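Local atomic coordinates of exosome complex component Rrp41 (Archaeoglobus fulgidus, PDB entry 3M7N), a protein that probably degrades RNA from the 3' end as the catalytic exoribonuclease subunit of the archaeal exosome, and may also synthesize heteromeric RNA tails. Residues 9-14 / 165-170. The protein carries 1 engineered substitution. Residues are numbered along the deposited sequence; the frame is centred on the assembly and turned at random.
Sequences EKLIVD and GKADGQ
A two-residue beta hairpin turn of type I', running from Ala167 to Gln170, links strands 158-167 and 170-173 of the RNase PH fold, and the N-terminal segment 9-14 lies against its tip. The hairpin is closed by paired backbone bonds, Ala167 N to Gln170 O at 2.7 Å and Gln170 N to Ala167 O at 2.6 Å. Asp168 and Gly169 occupy the two corners, both with positive phi. The backbone angles of Gly169 would press a CB against the carbonyl oxygen of Asp168, a collision that glycine avoids. From the first corner the carboxylate of Asp168 reaches across to the N-terminal backbone. Its CG is anti to its own carbonyl carbon (chi1 -66°), and Asp168 OD1, whose modelled position is somewhat uncertain, accepts a hydrogen bond from Ile12 N at 2.7 Å, bent to 141° at the hydrogen. The carbonyl of Lys10 also lies close to this carboxylate.

Side-chain packing flanks this polar link. Ile12 runs past Asp168 in the opposite direction, and its extended chain (chi2 -178°) carries Ile12 CD1 to the base of the turn, 4.2 Å from Ala167 CB. Ile12 CD1 also lies 3.7 Å from Gln170 CG, the two side chains crossing at about a right angle. Leu11 takes a separate path to the hairpin, placing Leu11 CD1 4.1 Å from Ala167 CB.

Beyond the two segments, Leu11 also packs on Leu18 and Ile12 on Val172 of strand 170-173, while Glu184 accepts a hydrogen bond from Gly169 N on the turn. The N-terminal segment, whose short, weakly bonded strand about 12-13 pairs antiparallel with 16-17, is thus attached to one end of the four-stranded antiparallel sheet, where 170-173, outermost in this chain's sheet, turns back from 158-167.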
ATOM      1  N   GLU E   9     -19.577 -33.860  27.163  1.00 76.89           N
ATOM      2  CA  GLU E   9     -19.176 -34.879  28.135  1.00 78.58           C
ATOM      3  C   GLU E   9     -18.845 -36.215  27.478  1.00 74.23           C
ATOM      4  O   GLU E   9     -17.876 -36.875  27.857  1.00 73.79           O
ATOM      5  CB  GLU E   9     -20.250 -35.090  29.209  1.00 77.73           C
ATOM      6  N   LYS E  10     -19.645 -36.615  26.493  1.00 71.19           N
ATOM      7  CA  LYS E  10     -19.439 -37.911  25.865  1.00 62.45           C
ATOM      8  C   LYS E  10     -18.779 -37.866  24.491  1.00 57.26           C
ATOM      9  O   LYS E  10     -17.631 -38.267  24.361  1.00 62.17           O
ATOM     10  CB  LYS E  10     -20.732 -38.709  25.809  1.00 65.30           C
ATOM     11  CG  LYS E  10     -20.485 -40.186  25.612  1.00 62.87           C
ATOM     12  CD  LYS E  10     -19.635 -40.771  26.735  1.00 66.35           C
ATOM     13  CE  LYS E  10     -19.499 -42.280  26.555  1.00 64.52           C
ATOM     14  NZ  LYS E  10     -18.730 -42.916  27.651  1.00 78.25           N
ATOM     15  N   LEU E  11     -19.492 -37.384  23.477  1.00 52.11           N
ATOM     16  CA  LEU E  11     -19.005 -37.406  22.074  1.00 52.19           C
ATOM     17  C   LEU E  11     -19.239 -38.726  21.336  1.00 46.75           C
ATOM     18  O   LEU E  11     -19.744 -38.732  20.216  1.00 46.94           O
ATOM     19  CB  LEU E  11     -17.529 -36.988  21.925  1.00 45.66           C
ATOM     20  CG  LEU E  11     -17.136 -35.532  22.190  1.00 46.88           C
ATOM     21  CD1 LEU E  11     -15.665 -35.288  21.842  1.00 40.49           C
ATOM     22  CD2 LEU E  11     -18.021 -34.573  21.424  1.00 45.66           C
ATOM     23  N   ILE E  12     -18.854 -39.842  21.939  1.00 47.60           N
ATOM     24  CA  ILE E  12     -19.208 -41.134  21.357  1.00 49.41           C
ATOM     25  C   ILE E  12     -20.012 -42.001  22.322  1.00 52.42           C
ATOM     26  O   ILE E  12     -19.559 -42.287  23.431  1.00 56.53           O
ATOM     27  CB  ILE E  12     -17.984 -41.898  20.829  1.00 44.68           C
ATOM     28  CG1 ILE E  12     -17.277 -41.075  19.749  1.00 45.42           C
ATOM     29  CG2 ILE E  12     -18.420 -43.232  20.233  1.00 47.32           C
ATOM     30  CD1 ILE E  12     -16.081 -41.770  19.122  1.00 38.84           C
ATOM     31  N   VAL E  13     -21.213 -42.397  21.900  1.00 49.45           N
ATOM     32  CA  VAL E  13     -22.072 -43.267  22.711  1.00 53.63           C
ATOM     33  C   VAL E  13     -22.553 -44.468  21.904  1.00 55.32           C
ATOM     34  O   VAL E  13     -23.134 -44.312  20.833  1.00 56.05           O
ATOM     35  CB  VAL E  13     -23.316 -42.528  23.257  1.00 56.92           C
ATOM     36  CG1 VAL E  13     -22.907 -41.318  24.060  1.00 50.42           C
ATOM     37  CG2 VAL E  13     -24.247 -42.123  22.118  1.00 58.81           C
ATOM     38  N   ASP E  14     -22.310 -45.666  22.421  1.00 52.64           N
ATOM     39  CA  ASP E  14     -22.725 -46.876  21.732  1.00 54.60           C
ATOM     40  C   ASP E  14     -22.225 -46.871  20.290  1.00 55.27           C
ATOM     41  O   ASP E  14     -22.952 -47.213  19.354  1.00 54.04           O
ATOM     42  CB  ASP E  14     -24.252 -47.032  21.783  1.00 61.44           C
ATOM     43  CG  ASP E  14     -24.777 -47.228  23.206  1.00 65.82           C
ATOM     44  OD1 ASP E  14     -25.865 -46.689  23.521  1.00 66.23           O
ATOM     45  OD2 ASP E  14     -24.097 -47.911  24.009  1.00 61.24           O
ATOM     46  N   GLY E 165     -10.600 -36.625  12.737  1.00 31.67           N
ATOM     47  CA  GLY E 165     -10.561 -36.141  14.102  1.00 29.51           C
ATOM     48  C   GLY E 165     -10.243 -37.272  15.058  1.00 33.99           C
ATOM     49  O   GLY E 165     -10.017 -38.409  14.659  1.00 29.81           O
ATOM     50  N   LYS E 166     -10.209 -36.947  16.337  1.00 34.38           N
ATOM     51  CA  LYS E 166     -10.033 -37.954  17.350  1.00 33.71           C
ATOM     52  C   LYS E 166     -10.949 -37.592  18.504  1.00 35.26           C
ATOM     53  O   LYS E 166     -10.856 -36.498  19.060  1.00 36.31           O
ATOM     54  CB  LYS E 166      -8.576 -38.043  17.802  1.00 33.82           C
ATOM     55  CG  LYS E 166      -8.349 -39.094  18.893  1.00 34.18           C
ATOM     56  CD  LYS E 166      -6.880 -39.242  19.233  1.00 34.40           C
ATOM     57  CE  LYS E 166      -6.657 -39.725  20.645  1.00 34.41           C
ATOM     58  NZ  LYS E 166      -5.190 -39.777  20.899  1.00 36.55           N
ATOM     59  N   ALA E 167     -11.847 -38.513  18.839  1.00 35.74           N
ATOM     60  CA  ALA E 167     -12.870 -38.272  19.845  1.00 36.33           C
ATOM     61  C   ALA E 167     -12.976 -39.452  20.806  1.00 39.56           C
ATOM     62  O   ALA E 167     -13.047 -40.608  20.382  1.00 38.79           O
ATOM     63  CB  ALA E 167     -14.201 -37.997  19.173  1.00 36.91           C
ATOM     64  N   ASP E 168     -12.959 -39.155  22.103  1.00 42.02           N
ATOM     65  CA  ASP E 168     -13.000 -40.193  23.132  1.00 39.35           C
ATOM     66  C   ASP E 168     -12.003 -41.280  22.837  1.00 41.03           C
ATOM     67  O   ASP E 168     -12.269 -42.449  23.088  1.00 42.99           O
ATOM     68  CB  ASP E 168     -14.378 -40.831  23.211  1.00 38.55           C
ATOM     69  CG  ASP E 168     -15.442 -39.868  23.689  1.00 47.43           C
ATOM     70  OD1 ASP E 168     -16.631 -40.152  23.440  1.00 52.23           O
ATOM     71  OD2 ASP E 168     -15.102 -38.839  24.313  1.00 45.68           O
ATOM     72  N   GLY E 169     -10.860 -40.906  22.282  1.00 37.94           N
ATOM     73  CA  GLY E 169      -9.805 -41.866  22.038  1.00 34.70           C
ATOM     74  C   GLY E 169      -9.963 -42.551  20.700  1.00 36.26           C
ATOM     75  O   GLY E 169      -9.121 -43.347  20.302  1.00 38.73           O
ATOM     76  N   GLN E 170     -11.040 -42.243  19.997  1.00 36.32           N
ATOM     77  CA  GLN E 170     -11.322 -42.923  18.739  1.00 39.74           C
ATOM     78  C   GLN E 170     -11.144 -42.003  17.532  1.00 36.54           C
ATOM     79  O   GLN E 170     -11.599 -40.863  17.545  1.00 33.25           O
ATOM     80  CB  GLN E 170     -12.744 -43.490  18.769  1.00 41.36           C
ATOM     81  CG  GLN E 170     -13.378 -43.658  17.387  1.00 49.28           C
ATOM     82  CD  GLN E 170     -13.237 -45.070  16.825  1.00 52.01           C
ATOM     83  OE1 GLN E 170     -12.367 -45.345  15.981  1.00 50.23           O
ATOM     84  NE2 GLN E 170     -14.102 -45.974  17.289  1.00 55.68           N
TER